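Local coordinates for protein exodeoxyribonuclease III (PDB 5J8N) that probably cleaves DNA at abasic sites and trims double-stranded DNA from its 3' ends, as a metal-dependent nuclease of the AP/ExoA repair family that binds magnesium, at residues G188-F193 with V226-R231; L27-D32 with F74-P79; E120-K125 with M169-L174. The protein carries 3 engineered substitutions. All coordinates share one frame; numbering follows the deposited sequence.

Overall arrangement
The three contacts lie in different parts of a DNase I-like fold, which packs two beta sheets against each other with helices outside. Interactions 1 and 2 are partly buried, and interaction 3 is buried. Interaction 1 joins two antiparallel strands of one sheet through backbone hydrogen bonds, with an apolar and ionic cover. Interaction 2 lies at strand ends of the other sheet, where one lysine and three waters link a loop to a strand end. Interaction 3 joins a helix to a loop through leucine tips, a water and a lysine that is salt-bridged to Glu-177. The centres of interactions 2 and 3 are about 34 Å apart. Interaction 3 alone lies close to a predicted catalytic residue.

Interaction 1: G188-F193 with V226-R231; sequences GYLDSF and VSENLR
This is an antiparallel strand pair in one sheet of the DNase I-like fold. Strand 189-191 follows helix 175-186 and pairs with the end of strand 218-227. Leu-190 and Val-226 form a hydrogen-bonded pair: Leu-190 N donates to Val-226 O (2.8 Å), and Val-226 N donates to Leu-190 O (3.0 Å). Both donors lie in the plane of the carbonyl they meet. Tyr-189 and Ser-227 form the next, non-hydrogen-bonded pair. The ladder ends where Glu-228 N, at the start of a 3-10 turn, donates to Gly-188 O from above the carbonyl plane.

On the Tyr-189 face, ring atom CD2 lies 3.8 Å from Ser-227 CA. Tyr-189 OH is hydrogen-bonded to Asn-137 OD1 of helix 119-141, and Ala-136 and Lys-140 of that helix touch this side chain. On the other face, Leu-190 CB rests against Val-226 CG2 at 4.0 Å. Both Leu-190 methyls lie against a salt bridge within the turn, CD2 3.5 Å from Arg-231 NH2. Arg-231 grips Glu-228 side-on. Its NE meets OE1 of Glu-228 in the guanidinium plane (2.8 Å, 172° at the hydrogen), while OE2, the partner of NH2, lies about 30° out of that plane. Both carboxylate oxygens use syn lone pairs. The bend at chi3 of Arg-231 (-66°) lays the guanidinium across the leucine, with Leu-190 CD1 3.7 Å from its plane, over the centre of one face.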
loop_
_atom_site.group_PDB
_atom_site.type_symbol
_atom_site.label_atom_id
_atom_site.label_comp_id
_atom_site.label_asym_id
_atom_site.label_seq_id
_atom_site.Cartn_x
_atom_site.Cartn_y
_atom_site.Cartn_z
ATOM N N GLY A 188 -7.206 -9.755 13.776
ATOM C CA GLY A 188 -7.703 -8.548 14.434
ATOM C C GLY A 188 -7.388 -7.281 13.664
ATOM O O GLY A 188 -7.007 -6.275 14.266
ATOM N N TYR A 189 -7.584 -7.304 12.352
ATOM C CA TYR A 189 -7.349 -6.153 11.523
ATOM C C TYR A 189 -8.595 -5.923 10.676
ATOM O O TYR A 189 -9.316 -6.884 10.346
ATOM C CB TYR A 189 -6.107 -6.327 10.620
ATOM C CG TYR A 189 -4.827 -6.613 11.397
ATOM C CD1 TYR A 189 -4.478 -7.910 11.732
ATOM C CD2 TYR A 189 -3.944 -5.566 11.741
ATOM C CE1 TYR A 189 -3.340 -8.172 12.442
ATOM C CE2 TYR A 189 -2.797 -5.832 12.467
ATOM C CZ TYR A 189 -2.497 -7.133 12.777
ATOM O OH TYR A 189 -1.333 -7.416 13.474
ATOM N N LEU A 190 -8.764 -4.676 10.246
ATOM C CA LEU A 190 -9.919 -4.253 9.446
ATOM C C LEU A 190 -9.507 -3.748 8.109
ATOM O O LEU A 190 -8.530 -2.969 8.006
ATOM C CB LEU A 190 -10.689 -3.127 10.173
ATOM C CG LEU A 190 -11.110 -3.484 11.569
ATOM C CD1 LEU A 190 -11.771 -2.255 12.220
ATOM C CD2 LEU A 190 -12.069 -4.676 11.544
ATOM N N ASP A 191 -10.216 -4.168 7.054
ATOM C CA ASP A 191 -10.075 -3.609 5.703
ATOM C C ASP A 191 -10.845 -2.272 5.710
ATOM O O ASP A 191 -12.085 -2.228 5.750
ATOM C CB ASP A 191 -10.634 -4.628 4.695
ATOM C CG ASP A 191 -10.609 -4.184 3.285
ATOM O OD1 ASP A 191 -10.425 -2.997 2.988
ATOM O OD2 ASP A 191 -10.797 -5.048 2.410
ATOM N N SER A 192 -10.128 -1.162 5.748
ATOM C CA SER A 192 -10.799 0.115 6.052
ATOM C C SER A 192 -11.894 0.471 5.019
ATOM O O SER A 192 -12.958 0.967 5.416
ATOM C CB SER A 192 -9.784 1.261 6.214
ATOM O OG SER A 192 -9.091 1.497 5.014
ATOM N N PHE A 193 -11.625 0.257 3.721
ATOM C CA PHE A 193 -12.669 0.575 2.747
ATOM C C PHE A 193 -13.974 -0.102 3.056
ATOM O O PHE A 193 -15.043 0.497 2.964
ATOM C CB PHE A 193 -12.187 0.209 1.354
ATOM C CG PHE A 193 -13.127 0.675 0.278
ATOM C CD1 PHE A 193 -13.210 2.023 -0.055
ATOM C CD2 PHE A 193 -13.940 -0.251 -0.356
ATOM C CE1 PHE A 193 -14.105 2.459 -1.028
ATOM C CE2 PHE A 193 -14.850 0.149 -1.345
ATOM C CZ PHE A 193 -14.950 1.524 -1.675
ATOM N N VAL A 226 -6.303 -1.425 9.333
ATOM C CA VAL A 226 -5.996 -0.922 10.705
ATOM C C VAL A 226 -6.186 -2.038 11.688
ATOM O O VAL A 226 -7.052 -2.907 11.537
ATOM C CB VAL A 226 -6.843 0.303 11.102
ATOM C CG1 VAL A 226 -6.555 1.488 10.127
ATOM C CG2 VAL A 226 -8.359 -0.024 11.174
ATOM N N SER A 227 -5.368 -2.046 12.730
ATOM C CA SER A 227 -5.661 -2.917 13.864
ATOM C C SER A 227 -6.991 -2.502 14.491
ATOM O O SER A 227 -7.402 -1.335 14.429
ATOM C CB SER A 227 -4.534 -2.858 14.889
ATOM O OG SER A 227 -4.195 -1.494 15.166
ATOM N N GLU A 228 -7.669 -3.469 15.086
ATOM C CA GLU A 228 -8.997 -3.246 15.651
ATOM C C GLU A 228 -9.042 -2.105 16.645
ATOM O O GLU A 228 -10.070 -1.429 16.752
ATOM C CB GLU A 228 -9.474 -4.565 16.336
ATOM C CG GLU A 228 -10.686 -4.431 17.251
ATOM C CD GLU A 228 -11.932 -4.122 16.492
ATOM O OE1 GLU A 228 -12.840 -3.471 17.080
ATOM O OE2 GLU A 228 -12.013 -4.549 15.312
ATOM N N ASN A 229 -7.935 -1.911 17.380
ATOM C CA ASN A 229 -7.928 -0.826 18.363
ATOM C C ASN A 229 -8.032 0.574 17.708
ATOM O O ASN A 229 -8.327 1.535 18.433
ATOM C CB ASN A 229 -6.697 -0.877 19.276
ATOM C CG ASN A 229 -5.384 -0.818 18.515
ATOM O OD1 ASN A 229 -5.332 -0.557 17.318
ATOM N ND2 ASN A 229 -4.278 -1.054 19.242
ATOM N N LEU A 230 -7.933 0.682 16.379
ATOM C CA LEU A 230 -8.149 1.953 15.678
ATOM C C LEU A 230 -9.560 2.125 15.082
ATOM O O LEU A 230 -9.849 3.162 14.468
ATOM C CB LEU A 230 -7.118 2.086 14.566
ATOM C CG LEU A 230 -5.717 2.501 15.028
ATOM C CD1 LEU A 230 -4.747 2.418 13.873
ATOM C CD2 LEU A 230 -5.748 3.958 15.522
ATOM N N ARG A 231 -10.459 1.185 15.340
ATOM C CA ARG A 231 -11.799 1.223 14.703
ATOM C C ARG A 231 -12.486 2.567 14.881
ATOM O O ARG A 231 -12.946 3.116 13.864
ATOM C CB ARG A 231 -12.697 0.117 15.267
ATOM C CG ARG A 231 -14.129 0.135 14.706
ATOM C CD ARG A 231 -15.007 -0.883 15.453
ATOM N NE ARG A 231 -14.602 -2.274 15.229
ATOM C CZ ARG A 231 -14.941 -2.958 14.144
ATOM N NH1 ARG A 231 -15.653 -2.352 13.203
ATOM N NH2 ARG A 231 -14.556 -4.220 13.993
#

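Interaction 2: L27-D32 with F74-P79; sequences LEHRFD and FSKNKP
Lys-76 stretches along the loop 27-32 like a strut, at the strand ends of one sheet of the DNase I-like sandwich. The loop joins helix 22-27 to strand 33-37, and Lys-76 directly follows the neighbouring antiparallel strand 71-75. The lysine chain is fully extended beyond CG. Its first torsion places CG anti to the carbonyl carbon (chi1 -64°), and the rest runs past Asp-32 to His-29.

At its base, Lys-76 N donates to Asp-32 O in the carbonyl plane (3.0 Å, 162° at the hydrogen). Ser-75 CA adds a CA-H...O contact to the same oxygen. Further along, CD of Lys-76 passes Asp-32 OD1 at 3.9 Å, the two side chains crossing obliquely. CE of Lys-76 lies 3.4 Å from Phe-31 O, which is hydrogen-bonded to Tyr-56. At the tip, Lys-76 NZ donates to His-29 O on a lone pair of that carbonyl (2.8 Å). His-29 has positive phi where the chain leaves the helix. Its side chain crosses the lysine obliquely, with ND1 3.8 Å from Lys-76 CE.

Waters complete the grip on the ammonium. One accepts from NZ and bonds to His-29 ND1. Another accepts from NZ and donates to Asp-32 OD1, linking opposite charges that do not touch directly. The nearby carboxylate probably favours the charged lysine. Asp-32 OD2 is hydrogen-bonded to Asn-5 N. A third water accepts from Asn-77 N and donates to Asp-32 O at 3.1 Å.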
loop_
_atom_site.group_PDB
_atom_site.type_symbol
_atom_site.label_atom_id
_atom_site.label_comp_id
_atom_site.label_asym_id
_atom_site.label_seq_id
_atom_site.Cartn_x
_atom_site.Cartn_y
_atom_site.Cartn_z
ATOM N N LEU A 27 2.423 18.309 -3.856
ATOM C CA LEU A 27 2.625 19.727 -3.592
ATOM C C LEU A 27 1.324 20.498 -3.274
ATOM O O LEU A 27 1.390 21.637 -2.836
ATOM C CB LEU A 27 3.292 20.399 -4.792
ATOM C CG LEU A 27 4.718 19.908 -5.074
ATOM C CD1 LEU A 27 5.266 20.694 -6.220
ATOM C CD2 LEU A 27 5.595 20.068 -3.857
ATOM N N GLU A 28 0.186 19.855 -3.504
ATOM C CA GLU A 28 -1.088 20.438 -3.137
ATOM C C GLU A 28 -1.247 20.512 -1.606
ATOM O O GLU A 28 -2.046 21.296 -1.083
ATOM C CB GLU A 28 -2.221 19.588 -3.749
ATOM C CG GLU A 28 -3.596 20.245 -3.647
ATOM C CD GLU A 28 -4.654 19.416 -4.336
ATOM O OE1 GLU A 28 -4.647 18.170 -4.252
ATOM O OE2 GLU A 28 -5.501 20.084 -4.973
ATOM N N HIS A 29 -0.504 19.669 -0.905
ATOM C CA HIS A 29 -0.551 19.639 0.582
ATOM C C HIS A 29 -1.897 19.172 1.153
ATOM O O HIS A 29 -2.194 19.406 2.316
ATOM C CB HIS A 29 -0.159 21.005 1.138
ATOM C CG HIS A 29 1.311 21.158 1.259
ATOM N ND1 HIS A 29 1.949 21.068 2.475
ATOM C CD2 HIS A 29 2.278 21.271 0.325
ATOM C CE1 HIS A 29 3.249 21.187 2.288
ATOM N NE2 HIS A 29 3.475 21.309 0.993
ATOM N N ARG A 30 -2.701 18.553 0.298
ATOM C CA ARG A 30 -3.998 18.048 0.716
ATOM C C ARG A 30 -3.846 16.925 1.758
ATOM O O ARG A 30 -4.685 16.799 2.677
ATOM C CB ARG A 30 -4.736 17.527 -0.534
ATOM C CG ARG A 30 -6.190 17.133 -0.317
ATOM C CD ARG A 30 -6.890 16.925 -1.686
ATOM N NE ARG A 30 -8.274 16.550 -1.394
ATOM C CZ ARG A 30 -9.292 16.695 -2.247
ATOM N NH1 ARG A 30 -9.077 17.140 -3.479
ATOM N NH2 ARG A 30 -10.522 16.371 -1.880
ATOM N N PHE A 31 -2.772 16.128 1.683
ATOM C CA PHE A 31 -2.647 14.918 2.506
ATOM C C PHE A 31 -1.562 15.076 3.555
ATOM O O PHE A 31 -0.477 15.599 3.279
ATOM C CB PHE A 31 -2.402 13.709 1.598
ATOM C CG PHE A 31 -3.583 13.463 0.715
ATOM C CD1 PHE A 31 -4.709 12.836 1.241
ATOM C CD2 PHE A 31 -3.622 13.950 -0.581
ATOM C CE1 PHE A 31 -5.866 12.641 0.473
ATOM C CE2 PHE A 31 -4.810 13.757 -1.356
ATOM C CZ PHE A 31 -5.910 13.107 -0.820
ATOM N N ASP A 32 -1.853 14.605 4.772
ATOM C CA ASP A 32 -0.862 14.614 5.834
ATOM C C ASP A 32 0.246 13.576 5.616
ATOM O O ASP A 32 1.375 13.801 6.022
ATOM C CB ASP A 32 -1.521 14.356 7.188
ATOM C CG ASP A 32 -2.535 15.428 7.516
ATOM O OD1 ASP A 32 -2.113 16.522 7.915
ATOM O OD2 ASP A 32 -3.740 15.213 7.333
ATOM N N PHE A 74 5.998 10.171 2.549
ATOM C CA PHE A 74 6.049 11.607 2.843
ATOM C C PHE A 74 5.110 11.943 3.976
ATOM O O PHE A 74 3.978 11.464 3.984
ATOM C CB PHE A 74 5.589 12.422 1.622
ATOM C CG PHE A 74 6.404 12.213 0.389
ATOM C CD1 PHE A 74 6.153 11.109 -0.454
ATOM C CD2 PHE A 74 7.375 13.130 0.045
ATOM C CE1 PHE A 74 6.896 10.943 -1.639
ATOM C CE2 PHE A 74 8.138 12.969 -1.116
ATOM C CZ PHE A 74 7.868 11.864 -1.949
ATOM N N SER A 75 5.526 12.796 4.908
ATOM C CA SER A 75 4.592 13.204 5.961
ATOM C C SER A 75 4.893 14.605 6.388
ATOM O O SER A 75 6.044 15.059 6.491
ATOM C CB SER A 75 4.587 12.229 7.179
ATOM O OG SER A 75 5.864 12.078 7.719
ATOM N N LYS A 76 3.819 15.309 6.742
ATOM C CA LYS A 76 3.980 16.659 7.262
ATOM C C LYS A 76 4.669 16.662 8.634
ATOM O O LYS A 76 5.439 17.579 8.923
ATOM C CB LYS A 76 2.610 17.381 7.367
ATOM C CG LYS A 76 1.971 17.588 5.999
ATOM C CD LYS A 76 0.711 18.476 6.103
ATOM C CE LYS A 76 0.047 18.645 4.745
ATOM N NZ LYS A 76 -1.035 19.691 4.851
ATOM N N ASN A 77 4.379 15.644 9.440
ATOM C CA ASN A 77 5.009 15.482 10.757
ATOM C C ASN A 77 6.221 14.543 10.672
ATOM O O ASN A 77 6.200 13.584 9.904
ATOM C CB ASN A 77 4.009 14.930 11.765
ATOM C CG ASN A 77 2.925 15.949 12.144
ATOM O OD1 ASN A 77 3.121 17.152 12.033
ATOM N ND2 ASN A 77 1.795 15.444 12.588
ATOM N N LYS A 78 7.230 14.817 11.500
ATOM C CA LYS A 78 8.426 13.974 11.527
ATOM C C LYS A 78 8.110 12.703 12.299
ATOM O O LYS A 78 7.600 12.762 13.396
ATOM C CB LYS A 78 9.609 14.695 12.186
ATOM C CG LYS A 78 10.908 13.889 12.048
ATOM C CD LYS A 78 12.007 14.392 12.979
ATOM C CE LYS A 78 12.438 15.771 12.601
ATOM N NZ LYS A 78 13.691 16.105 13.358
ATOM N N PRO A 79 8.404 11.555 11.699
ATOM C CA PRO A 79 8.250 10.323 12.463
ATOM C C PRO A 79 9.096 10.282 13.704
ATOM O O PRO A 79 10.190 10.846 13.727
ATOM C CB PRO A 79 8.774 9.238 11.523
ATOM C CG PRO A 79 8.810 9.841 10.164
ATOM C CD PRO A 79 8.936 11.319 10.349
HETATM O O HOH W 1 1.097 21.616 5.065
HETATM O O HOH W 2 1.890 14.074 9.033
HETATM O O HOH W 3 -2.877 18.861 6.843
#

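Interaction 3: E120-K125 with M169-L174; sequences ERLGYK and MISGFL
Helix 119-141 turns one side of residues 120-125 toward the loop 169-174, and the nearest CA atoms, of Leu-122 and Ser-171, are 7.2 Å apart. Side chains make the join. Leu-122 and Leu-174 meet tip to tip, with CD2 of Leu-122 3.7 Å from CD1 of Leu-174. The other branch, CD1 of Leu-122, lies 4.0 Å from Ser-171 OG.

One turn on, Lys-125 reaches out fully extended, its CG anti to the backbone N (chi1 179°). Its NZ stands 3.7 Å from Ser-171 OG. A water bridges them: it accepts from Lys-125 NZ at 2.8 Å and donates to Ser-171 OG at 2.7 Å. Glu-177 of helix 175-186, outside both segments, joins them. Glu-177 OE2 forms a salt bridge with Lys-125 NZ and a hydrogen bond with Ser-171 OG. Its OE1 accepts from the backbone N of Gly-172 and Leu-174.

Leu-174 is the N-cap residue of helix 175-186, so the contact joins the start of that helix to helix 119-141. Lys-125 NZ also bonds to Thr-154 OG1 and to the backbone O of Asn-153, consistent with a second-shell role beside the predicted active site of this AP/ExoA-family nuclease.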
loop_
_atom_site.group_PDB
_atom_site.type_symbol
_atom_site.label_atom_id
_atom_site.label_comp_id
_atom_site.label_asym_id
_atom_site.label_seq_id
_atom_site.Cartn_x
_atom_site.Cartn_y
_atom_site.Cartn_z
ATOM N N GLU A 120 8.138 -19.893 -8.026
ATOM C CA GLU A 120 9.051 -19.516 -6.963
ATOM C C GLU A 120 8.640 -18.128 -6.432
ATOM O O GLU A 120 8.745 -17.861 -5.212
ATOM C CB GLU A 120 10.494 -19.538 -7.449
ATOM C CG GLU A 120 11.490 -18.998 -6.469
ATOM C CD GLU A 120 12.171 -17.765 -6.986
ATOM O OE1 GLU A 120 12.356 -17.643 -8.219
ATOM O OE2 GLU A 120 12.491 -16.900 -6.152
ATOM N N ARG A 121 8.143 -17.252 -7.305
ATOM C CA ARG A 121 7.777 -15.933 -6.824
ATOM C C ARG A 121 6.441 -15.984 -6.105
ATOM O O ARG A 121 6.239 -15.220 -5.172
ATOM C CB ARG A 121 7.729 -14.878 -7.935
ATOM C CG ARG A 121 9.108 -14.483 -8.436
ATOM C CD ARG A 121 10.038 -14.070 -7.296
ATOM N NE ARG A 121 9.623 -12.791 -6.741
ATOM C CZ ARG A 121 10.289 -12.119 -5.816
ATOM N NH1 ARG A 121 11.395 -12.607 -5.273
ATOM N NH2 ARG A 121 9.826 -10.951 -5.453
ATOM N N LEU A 122 5.575 -16.912 -6.497
ATOM C CA LEU A 122 4.347 -17.112 -5.715
ATOM C C LEU A 122 4.754 -17.594 -4.290
ATOM O O LEU A 122 4.212 -17.090 -3.292
ATOM C CB LEU A 122 3.416 -18.135 -6.387
ATOM C CG LEU A 122 2.182 -18.511 -5.548
ATOM C CD1 LEU A 122 1.343 -17.269 -5.203
ATOM C CD2 LEU A 122 1.332 -19.551 -6.289
ATOM N N GLY A 123 5.739 -18.463 -4.200
ATOM C CA GLY A 123 6.227 -18.971 -2.921
ATOM C C GLY A 123 6.773 -17.820 -2.103
ATOM O O GLY A 123 6.514 -17.728 -0.895
ATOM N N TYR A 124 7.508 -16.929 -2.750
ATOM C CA TYR A 124 8.115 -15.805 -2.080
ATOM C C TYR A 124 7.035 -14.880 -1.554
ATOM O O TYR A 124 7.120 -14.379 -0.426
ATOM C CB TYR A 124 9.053 -15.052 -3.055
ATOM C CG TYR A 124 9.801 -13.871 -2.449
ATOM C CD1 TYR A 124 11.074 -14.053 -1.886
ATOM C CD2 TYR A 124 9.284 -12.589 -2.472
ATOM C CE1 TYR A 124 11.747 -12.971 -1.339
ATOM C CE2 TYR A 124 9.961 -11.513 -1.943
ATOM C CZ TYR A 124 11.199 -11.714 -1.382
ATOM O OH TYR A 124 11.838 -10.624 -0.862
ATOM N N LYS A 125 6.034 -14.588 -2.386
ATOM C CA LYS A 125 4.893 -13.786 -1.967
ATOM C C LYS A 125 4.224 -14.365 -0.701
ATOM O O LYS A 125 3.970 -13.622 0.254
ATOM C CB LYS A 125 3.867 -13.694 -3.113
ATOM C CG LYS A 125 2.627 -12.899 -2.771
ATOM C CD LYS A 125 1.668 -12.908 -3.964
ATOM C CE LYS A 125 0.458 -12.012 -3.645
ATOM N NZ LYS A 125 -0.547 -12.084 -4.760
ATOM N N MET A 169 -7.190 -18.965 -11.539
ATOM C CA MET A 169 -5.898 -19.655 -11.687
ATOM C C MET A 169 -4.733 -18.660 -11.759
ATOM O O MET A 169 -3.593 -19.052 -12.070
ATOM C CB MET A 169 -5.911 -20.539 -12.936
ATOM C CG MET A 169 -6.948 -21.631 -12.877
ATOM S SD MET A 169 -6.622 -22.921 -14.067
ATOM C CE MET A 169 -6.976 -22.070 -15.596
ATOM N N ILE A 170 -5.023 -17.387 -11.549
ATOM C CA ILE A 170 -4.030 -16.322 -11.691
ATOM C C ILE A 170 -3.625 -15.776 -10.334
ATOM O O ILE A 170 -4.493 -15.388 -9.553
ATOM C CB ILE A 170 -4.580 -15.133 -12.534
ATOM C CG1 ILE A 170 -4.992 -15.601 -13.936
ATOM C CG2 ILE A 170 -3.559 -13.948 -12.603
ATOM C CD1 ILE A 170 -3.884 -16.265 -14.680
ATOM N N SER A 171 -2.326 -15.737 -10.038
ATOM C CA SER A 171 -1.857 -15.068 -8.814
ATOM C C SER A 171 -2.405 -13.646 -8.752
ATOM O O SER A 171 -2.303 -12.873 -9.721
ATOM C CB SER A 171 -0.314 -15.071 -8.755
ATOM O OG SER A 171 0.106 -14.327 -7.575
ATOM N N GLY A 172 -3.011 -13.313 -7.610
ATOM C CA GLY A 172 -3.855 -12.135 -7.501
ATOM C C GLY A 172 -5.237 -12.576 -7.036
ATOM O O GLY A 172 -5.943 -11.819 -6.372
ATOM N N PHE A 173 -5.635 -13.774 -7.436
ATOM C CA PHE A 173 -6.943 -14.254 -7.032
ATOM C C PHE A 173 -6.937 -15.756 -6.777
ATOM O O PHE A 173 -7.951 -16.418 -6.989
ATOM C CB PHE A 173 -8.025 -13.889 -8.080
ATOM C CG PHE A 173 -9.422 -13.872 -7.504
ATOM C CD1 PHE A 173 -9.708 -13.066 -6.392
ATOM C CD2 PHE A 173 -10.434 -14.678 -8.025
ATOM C CE1 PHE A 173 -10.971 -13.096 -5.779
ATOM C CE2 PHE A 173 -11.744 -14.701 -7.423
ATOM C CZ PHE A 173 -11.977 -13.886 -6.307
ATOM N N LEU A 174 -5.787 -16.286 -6.345
ATOM C CA LEU A 174 -5.716 -17.703 -5.982
ATOM C C LEU A 174 -6.362 -17.978 -4.648
ATOM O O LEU A 174 -6.251 -17.159 -3.730
ATOM C CB LEU A 174 -4.268 -18.195 -5.952
ATOM C CG LEU A 174 -3.516 -18.111 -7.297
ATOM C CD1 LEU A 174 -2.043 -18.375 -7.032
ATOM C CD2 LEU A 174 -4.004 -19.169 -8.276
HETATM O O HOH W 4 0.317 -11.629 -7.332
#